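PDB 6CMK: AztD protein from Citrobacter koseri, which acts as a periplasmic zinc chaperone, binding zinc ions and passing one of them directly to the solute-binding protein AztC. Local coordinates for residues N163-V171 with S182-P193; D209-G217 with L227-L235. One frame throughout, in Å; residues are numbered along the deposited sequence. Where two conformers were deposited one is given.

How the interactions relate
Interactions 1 and 2 are topologically corresponding contacts in consecutive blades of the beta propeller. In each, the connection leading into a blade (163-171, then 209-217) packs on what follows that blade's second strand: in 182-193 the strand end and a long loop, in 227-235 the hairpin to the third strand. A serine N donates just beyond a histidine, S182 N to V171 O and S228 N to G217 O, the register shifted by one residue. Those histidines, H169 and H216, bind one zinc ion through NE2 atoms 3.2 Å apart, with H126 as third ligand. The centres of interactions 1 and 2 are about 13 Å apart. L215 N, probably hydrogen-bonded to P193 O at 3.0 Å, joins them directly, and I183 CD1 packs 3.6 Å from D209 CG.

Interaction 1 (N163-V171 with S182-P193)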
loop_
_atom_site.group_PDB
_atom_site.type_symbol
_atom_site.label_atom_id
_atom_site.label_comp_id
_atom_site.label_asym_id
_atom_site.label_seq_id
_atom_site.Cartn_x
_atom_site.Cartn_y
_atom_site.Cartn_z
ATOM N N ASN B 163 18.172 -23.779 9.857
ATOM C CA ASN B 163 17.965 -25.201 10.090
ATOM C C ASN B 163 16.532 -25.468 10.538
ATOM O O ASN B 163 15.982 -24.746 11.373
ATOM C CB ASN B 163 18.954 -25.698 11.146
ATOM C CG ASN B 163 18.886 -27.195 11.351
ATOM O OD1 ASN B 163 18.112 -27.683 12.169
ATOM N ND2 ASN B 163 19.710 -27.933 10.612
ATOM N N VAL B 164 15.932 -26.519 9.982
ATOM C CA VAL B 164 14.566 -26.905 10.304
ATOM C C VAL B 164 14.513 -28.314 10.895
ATOM O O VAL B 164 13.460 -28.948 10.899
ATOM C CB VAL B 164 13.647 -26.762 9.074
ATOM C CG1 VAL B 164 13.606 -25.307 8.638
ATOM C CG2 VAL B 164 14.129 -27.628 7.922
ATOM N N VAL B 165 15.667 -28.797 11.382
ATOM C CA VAL B 165 15.823 -29.975 12.235
ATOM C C VAL B 165 15.888 -31.236 11.381
ATOM O O VAL B 165 16.857 -32.003 11.462
ATOM C CB VAL B 165 14.712 -30.075 13.299
ATOM C CG1 VAL B 165 14.829 -31.393 14.064
ATOM C CG2 VAL B 165 14.811 -28.922 14.283
ATOM N N ALA B 166 14.862 -31.471 10.567
ATOM C CA ALA B 166 14.850 -32.648 9.722
ATOM C C ALA B 166 14.079 -32.331 8.451
ATOM O O ALA B 166 13.084 -31.589 8.506
ATOM C CB ALA B 166 14.224 -33.859 10.416
ATOM N N PRO B 167 14.507 -32.857 7.305
ATOM C CA PRO B 167 13.739 -32.657 6.073
ATOM C C PRO B 167 12.301 -33.125 6.231
ATOM O O PRO B 167 12.035 -34.248 6.666
ATOM C CB PRO B 167 14.500 -33.501 5.043
ATOM C CG PRO B 167 15.878 -33.593 5.572
ATOM C CD PRO B 167 15.753 -33.609 7.059
ATOM N N HIS B 168 11.363 -32.249 5.886
ATOM C CA HIS B 168 9.957 -32.624 5.867
ATOM C C HIS B 168 9.229 -31.678 4.930
ATOM O O HIS B 168 9.792 -30.683 4.466
ATOM C CB HIS B 168 9.343 -32.612 7.273
ATOM C CG HIS B 168 9.311 -31.262 7.927
ATOM N ND1 HIS B 168 10.412 -30.707 8.543
ATOM C CD2 HIS B 168 8.297 -30.383 8.107
ATOM C CE1 HIS B 168 10.083 -29.535 9.056
ATOM N NE2 HIS B 168 8.807 -29.314 8.804
ATOM N N HIS B 169 7.974 -32.018 4.632
ATOM C CA HIS B 169 7.110 -31.141 3.846
ATOM C C HIS B 169 6.559 -30.085 4.782
ATOM O O HIS B 169 5.548 -30.286 5.457
ATOM C CB HIS B 169 5.973 -31.902 3.177
ATOM C CG HIS B 169 5.145 -31.042 2.276
ATOM N ND1 HIS B 169 5.641 -30.498 1.109
ATOM C CD2 HIS B 169 3.873 -30.590 2.391
ATOM C CE1 HIS B 169 4.702 -29.769 0.533
ATOM N NE2 HIS B 169 3.621 -29.807 1.291
ATOM N N GLY B 170 7.220 -28.934 4.801
ATOM C CA GLY B 170 6.896 -27.916 5.767
ATOM C C GLY B 170 6.736 -26.540 5.163
ATOM O O GLY B 170 6.516 -26.392 3.952
ATOM N N VAL B 171 6.837 -25.524 6.014
ATOM C CA VAL B 171 6.687 -24.145 5.585
ATOM C C VAL B 171 7.490 -23.258 6.521
ATOM O O VAL B 171 7.589 -23.519 7.721
ATOM C CB VAL B 171 5.193 -23.746 5.549
ATOM C CG1 VAL B 171 4.549 -23.978 6.905
ATOM C CG2 VAL B 171 5.029 -22.296 5.094
ATOM N N SER B 182 7.809 -24.854 10.541
ATOM C CA SER B 182 7.095 -26.036 10.972
ATOM C C SER B 182 8.052 -27.005 11.653
ATOM O O SER B 182 9.258 -27.015 11.390
ATOM C CB SER B 182 6.431 -26.689 9.771
ATOM O OG SER B 182 7.388 -26.945 8.767
ATOM N N ILE B 183 7.494 -27.817 12.538
ATOM C CA ILE B 183 8.241 -28.756 13.371
ATOM C C ILE B 183 8.051 -30.147 12.779
ATOM O O ILE B 183 6.906 -30.584 12.627
ATOM C CB ILE B 183 7.744 -28.711 14.824
ATOM C CG1 ILE B 183 7.947 -27.308 15.419
ATOM C CG2 ILE B 183 8.425 -29.785 15.666
ATOM C CD1 ILE B 183 7.134 -27.077 16.674
ATOM N N PRO B 184 9.113 -30.877 12.433
ATOM C CA PRO B 184 8.906 -32.214 11.866
ATOM C C PRO B 184 8.341 -33.160 12.911
ATOM O O PRO B 184 8.597 -33.029 14.112
ATOM C CB PRO B 184 10.312 -32.645 11.434
ATOM C CG PRO B 184 11.231 -31.874 12.350
ATOM C CD PRO B 184 10.545 -30.547 12.570
ATOM N N ASN B 185 7.569 -34.129 12.437
ATOM C CA ASN B 185 7.077 -35.183 13.305
ATOM C C ASN B 185 8.270 -35.937 13.876
ATOM O O ASN B 185 9.094 -36.446 13.103
ATOM C CB ASN B 185 6.162 -36.121 12.526
ATOM C CG ASN B 185 5.606 -37.242 13.383
ATOM O OD1 ASN B 185 6.342 -37.951 14.062
ATOM N ND2 ASN B 185 4.287 -37.402 13.354
ATOM N N PRO B 186 8.423 -36.008 15.202
ATOM C CA PRO B 186 9.672 -36.536 15.772
ATOM C C PRO B 186 9.832 -38.037 15.632
ATOM O O PRO B 186 10.937 -38.540 15.875
ATOM C CB PRO B 186 9.584 -36.122 17.246
ATOM C CG PRO B 186 8.130 -35.954 17.511
ATOM C CD PRO B 186 7.553 -35.409 16.230
ATOM N N ASP B 187 8.782 -38.767 15.255
ATOM C CA ASP B 187 8.860 -40.217 15.111
ATOM C C ASP B 187 8.984 -40.667 13.665
ATOM O O ASP B 187 9.524 -41.745 13.403
ATOM C CB ASP B 187 7.627 -40.876 15.739
ATOM C CG ASP B 187 7.450 -40.506 17.198
ATOM O OD1 ASP B 187 8.450 -40.540 17.946
ATOM O OD2 ASP B 187 6.313 -40.168 17.593
ATOM N N ASP B 188 8.496 -39.860 12.726
ATOM C CA ASP B 188 8.574 -40.183 11.305
ATOM C C ASP B 188 8.431 -38.851 10.574
ATOM O O ASP B 188 7.316 -38.348 10.428
ATOM C CB ASP B 188 7.489 -41.166 10.893
ATOM C CG ASP B 188 7.501 -41.469 9.402
ATOM O OD1 ASP B 188 8.309 -40.867 8.663
ATOM O OD2 ASP B 188 6.701 -42.322 8.971
ATOM N N ALA B 189 9.559 -38.289 10.135
ATOM C CA ALA B 189 9.544 -36.960 9.534
ATOM C C ALA B 189 8.806 -36.925 8.205
ATOM O O ALA B 189 8.541 -35.832 7.698
ATOM C CB ALA B 189 10.977 -36.457 9.341
ATOM N N SER B 190 8.479 -38.083 7.628
ATOM C CA SER B 190 7.709 -38.125 6.393
ATOM C C SER B 190 6.231 -37.853 6.617
ATOM O O SER B 190 5.504 -37.634 5.643
ATOM C CB SER B 190 7.873 -39.488 5.716
ATOM O OG SER B 190 7.257 -40.504 6.489
ATOM N N LYS B 191 5.771 -37.888 7.863
ATOM C CA LYS B 191 4.414 -37.486 8.185
ATOM C C LYS B 191 4.309 -35.968 8.166
ATOM O O LYS B 191 5.303 -35.248 8.044
ATOM C CB LYS B 191 4.009 -38.029 9.552
ATOM C CG LYS B 191 4.060 -39.542 9.624
ATOM C CD LYS B 191 2.971 -40.092 10.524
ATOM C CE LYS B 191 2.773 -41.576 10.297
ATOM N NZ LYS B 191 3.136 -42.370 11.497
ATOM N N ARG B 192 3.081 -35.472 8.280
ATOM C CA ARG B 192 2.899 -34.034 8.331
ATOM C C ARG B 192 3.573 -33.479 9.584
ATOM O O ARG B 192 3.747 -34.188 10.580
ATOM C CB ARG B 192 1.414 -33.669 8.304
ATOM C CG ARG B 192 0.829 -33.620 6.894
ATOM C CD ARG B 192 -0.656 -33.244 6.858
ATOM N NE ARG B 192 -1.113 -33.032 5.484
ATOM C CZ ARG B 192 -2.341 -32.655 5.136
ATOM N NH1 ARG B 192 -3.266 -32.442 6.057
ATOM N NH2 ARG B 192 -2.644 -32.491 3.856
ATOM N N PRO B 193 3.991 -32.220 9.551
ATOM C CA PRO B 193 4.577 -31.609 10.749
ATOM C C PRO B 193 3.541 -31.484 11.858
ATOM O O PRO B 193 2.331 -31.586 11.641
ATOM C CB PRO B 193 5.077 -30.246 10.256
ATOM C CG PRO B 193 4.375 -30.004 8.954
ATOM C CD PRO B 193 4.063 -31.340 8.373
HETATM O O HOH W 1 11.845 -27.089 12.440
HETATM O O HOH W 2 10.821 -36.310 5.096
HETATM O O HOH W 3 6.785 -34.502 5.659
#
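H168 and S182 meet through matching first torsions: in each the outer group (CG, chi1 64°; OG, chi1 55°) lies between the backbone N and the carbonyl carbon, which brings imidazole and hydroxyl together. H168 NE2 and S182 OG are 2.8 Å apart in a hydrogen bond in which either may be the donor, with OG at the ring edge. S182 OG also accepts from V171 N at 3.1 Å, while S182 N returns a bond to V171 O at 3.1 Å; S182 thus joins the strand at 178-183 to the chain leaving the zinc ligand. At the other nitrogen, H168 ND1 donates to A166 O (2.8 Å, N-H...O 168°), close to the ring plane. Bonds from both nitrogens fix the rotation of the imidazole. P184 lies over one face of the H168 ring, the side chains crossing at about a right angle, with P184 CB 3.5 Å from H168 ND1; P193 CB comes obliquely to H168 CD2 at 3.9 Å. P193 CD also packs 3.4 Å from H169 O, and a water donates to both V164 O and S182 O. W137 meets the H168 ring edge-to-face, and its NE1 is hydrogen-bonded to H168 O. H169 binds zinc through NE2, with D139 as second-shell partner on ND1; the H168-S182 network holds the backbone beside this ligand in the three-histidine, high-affinity site 1 of the beta propeller.

Interaction 2 (D209-G217 with L227-L235); sequences DALCPGLHG and LSCETGLLL
L227 touches L215 through their CD1 atoms, 4.2 Å apart, the two side chains crossing at a slant. Next, S228 bonds three times to the zinc-ligand end of 209-217: S228 N donates to G217 O (3.1 Å), S228 O accepts from H216 N (2.8 Å), and a chi1 of 49° sets S228 OG between the backbone N and the carbonyl carbon, from where it donates to H216 O at 2.6 Å. Both backbone polar atoms of H216 are therefore held. C229 follows with the disulfide to C212, SG to SG 2.0 Å and chi3 -75°, a covalent link between the two segments. E230 N donates almost straight to P213 O (2.8 Å, 170°), and the E230 side chain extends past that carbonyl beside G214. T231 sets CG2 3.8 Å from P213 CG, while its OG1 bonds H247 and shares a water with L211 O. After the turn, L234 lays CG 3.7 Å from C212 SG and reaches A210 and L215 with its methyl groups. The 227-235 hairpin, formed by strands 224-228 and 232-237, thus packs on the crossing from strand 208-211 of the preceding blade to strand 218-221, with strand 244-249 contributing I245 against A210 and H247 against C212 and L234.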
loop_
_atom_site.group_PDB
_atom_site.type_symbol
_atom_site.label_atom_id
_atom_site.label_comp_id
_atom_site.label_asym_id
_atom_site.label_seq_id
_atom_site.Cartn_x
_atom_site.Cartn_y
_atom_site.Cartn_z
ATOM N N ASP B 209 7.047 -24.059 21.627
ATOM C CA ASP B 209 6.447 -24.645 20.438
ATOM C C ASP B 209 4.940 -24.427 20.439
ATOM O O ASP B 209 4.271 -24.587 21.461
ATOM C CB ASP B 209 6.746 -26.146 20.375
ATOM C CG ASP B 209 8.196 -26.439 20.063
ATOM O OD1 ASP B 209 8.927 -25.502 19.689
ATOM O OD2 ASP B 209 8.606 -27.615 20.196
ATOM N N ALA B 210 4.407 -24.068 19.279
ATOM C CA ALA B 210 2.968 -24.006 19.070
ATOM C C ALA B 210 2.529 -25.309 18.415
ATOM O O ALA B 210 2.711 -25.489 17.206
ATOM C CB ALA B 210 2.601 -22.804 18.207
ATOM N N LEU B 211 1.931 -26.203 19.203
ATOM C CA LEU B 211 1.467 -27.474 18.667
ATOM C C LEU B 211 0.241 -27.269 17.789
ATOM O O LEU B 211 -0.665 -26.498 18.119
ATOM C CB LEU B 211 1.144 -28.458 19.796
ATOM C CG LEU B 211 2.213 -29.505 20.124
ATOM C CD1 LEU B 211 3.506 -28.848 20.538
ATOM C CD2 LEU B 211 1.736 -30.436 21.222
ATOM N N CYS B 212 0.220 -27.971 16.665
ATOM C CA CYS B 212 -0.864 -27.913 15.695
ATOM C C CYS B 212 -0.747 -29.178 14.853
ATOM O O CYS B 212 -0.078 -29.177 13.811
ATOM C CB CYS B 212 -0.782 -26.646 14.835
ATOM S SG CYS B 212 -2.394 -25.946 14.309
ATOM N N PRO B 213 -1.354 -30.280 15.290
ATOM C CA PRO B 213 -1.128 -31.566 14.616
ATOM C C PRO B 213 -1.568 -31.540 13.161
ATOM O O PRO B 213 -2.609 -30.979 12.818
ATOM C CB PRO B 213 -1.969 -32.551 15.436
ATOM C CG PRO B 213 -2.920 -31.720 16.220
ATOM C CD PRO B 213 -2.258 -30.404 16.443
ATOM N N GLY B 214 -0.765 -32.162 12.303
ATOM C CA GLY B 214 -1.121 -32.275 10.904
ATOM C C GLY B 214 -1.050 -30.945 10.191
ATOM O O GLY B 214 -1.920 -30.637 9.368
ATOM N N LEU B 215 -0.043 -30.138 10.503
ATOM C CA LEU B 215 0.050 -28.799 9.935
ATOM C C LEU B 215 0.289 -28.856 8.432
ATOM O O LEU B 215 1.220 -29.519 7.959
ATOM C CB LEU B 215 1.173 -28.035 10.625
ATOM C CG LEU B 215 1.254 -26.532 10.356
ATOM C CD1 LEU B 215 1.836 -25.831 11.573
ATOM C CD2 LEU B 215 2.104 -26.255 9.123
ATOM N N HIS B 216 -0.558 -28.151 7.680
ATOM C CA HIS B 216 -0.418 -28.023 6.237
ATOM C C HIS B 216 -1.382 -26.953 5.753
ATOM O O HIS B 216 -2.565 -26.979 6.113
ATOM C CB HIS B 216 -0.701 -29.345 5.514
ATOM C CG HIS B 216 -0.385 -29.306 4.054
ATOM N ND1 HIS B 216 -1.321 -28.972 3.098
ATOM C CD2 HIS B 216 0.766 -29.551 3.384
ATOM C CE1 HIS B 216 -0.761 -29.017 1.903
ATOM N NE2 HIS B 216 0.505 -29.366 2.049
ATOM N N GLY B 217 -0.895 -26.015 4.959
ATOM C CA GLY B 217 -1.689 -24.884 4.501
ATOM C C GLY B 217 -1.182 -23.593 5.112
ATOM O O GLY B 217 -0.914 -23.518 6.316
ATOM N N LEU B 227 -1.424 -20.552 9.462
ATOM C CA LEU B 227 -1.051 -21.930 9.168
ATOM C C LEU B 227 -2.186 -22.813 9.665
ATOM O O LEU B 227 -2.642 -22.654 10.800
ATOM C CB LEU B 227 0.270 -22.321 9.853
ATOM C CG LEU B 227 1.485 -21.402 9.654
ATOM C CD1 LEU B 227 2.647 -21.883 10.514
ATOM C CD2 LEU B 227 1.893 -21.339 8.195
ATOM N N SER B 228 -2.643 -23.735 8.830
ATOM C CA SER B 228 -3.781 -24.569 9.187
ATOM C C SER B 228 -3.329 -25.967 9.586
ATOM O O SER B 228 -2.323 -26.482 9.096
ATOM C CB SER B 228 -4.773 -24.655 8.027
ATOM O OG SER B 228 -4.119 -24.963 6.818
ATOM N N CYS B 229 -4.090 -26.577 10.489
ATOM C CA CYS B 229 -3.805 -27.934 10.926
ATOM C C CYS B 229 -5.121 -28.602 11.324
ATOM O O CYS B 229 -6.208 -28.101 11.021
ATOM C CB CYS B 229 -2.778 -27.913 12.061
ATOM S SG CYS B 229 -3.481 -27.530 13.647
ATOM N N GLU B 230 -5.019 -29.750 12.001
ATOM C CA GLU B 230 -6.211 -30.533 12.324
ATOM C C GLU B 230 -7.075 -29.893 13.408
ATOM O O GLU B 230 -8.274 -30.181 13.469
ATOM C CB GLU B 230 -5.797 -31.949 12.741
ATOM C CG GLU B 230 -5.041 -32.689 11.645
ATOM C CD GLU B 230 -4.434 -34.010 12.104
ATOM O OE1 GLU B 230 -4.436 -34.299 13.320
ATOM O OE2 GLU B 230 -3.951 -34.760 11.233
ATOM N N THR B 231 -6.515 -29.027 14.257
ATOM C CA THR B 231 -7.278 -28.440 15.355
ATOM C C THR B 231 -7.746 -27.012 15.096
ATOM O O THR B 231 -8.624 -26.531 15.817
ATOM C CB THR B 231 -6.453 -28.444 16.648
ATOM O OG1 THR B 231 -5.246 -27.689 16.464
ATOM C CG2 THR B 231 -6.113 -29.864 17.063
ATOM N N GLY B 232 -7.196 -26.329 14.106
ATOM C CA GLY B 232 -7.510 -24.920 13.923
ATOM C C GLY B 232 -6.450 -24.251 13.066
ATOM O O GLY B 232 -5.784 -24.902 12.259
ATOM N N LEU B 233 -6.318 -22.941 13.256
ATOM C CA LEU B 233 -5.302 -22.152 12.582
ATOM C C LEU B 233 -4.347 -21.569 13.610
ATOM O O LEU B 233 -4.768 -21.151 14.692
ATOM C CB LEU B 233 -5.912 -20.991 11.772
ATOM C CG LEU B 233 -7.100 -21.292 10.855
ATOM C CD1 LEU B 233 -7.500 -20.050 10.056
ATOM C CD2 LEU B 233 -6.808 -22.444 9.915
ATOM N N LEU B 234 -3.067 -21.551 13.266
ATOM C CA LEU B 234 -2.093 -20.737 13.971
ATOM C C LEU B 234 -2.094 -19.383 13.285
ATOM O O LEU B 234 -2.047 -19.313 12.053
ATOM C CB LEU B 234 -0.701 -21.355 13.925
ATOM C CG LEU B 234 -0.514 -22.724 14.566
ATOM C CD1 LEU B 234 0.932 -23.135 14.425
ATOM C CD2 LEU B 234 -0.922 -22.733 16.030
ATOM N N LEU B 235 -2.182 -18.317 14.072
ATOM C CA LEU B 235 -2.219 -16.960 13.555
ATOM C C LEU B 235 -0.988 -16.241 14.070
ATOM O O LEU B 235 -0.722 -16.267 15.273
ATOM C CB LEU B 235 -3.492 -16.234 13.992
ATOM C CG LEU B 235 -4.788 -16.850 13.461
ATOM C CD1 LEU B 235 -6.003 -16.121 13.985
ATOM C CD2 LEU B 235 -4.800 -16.860 11.939
HETATM O O HOH W 4 -3.477 -27.757 18.476
#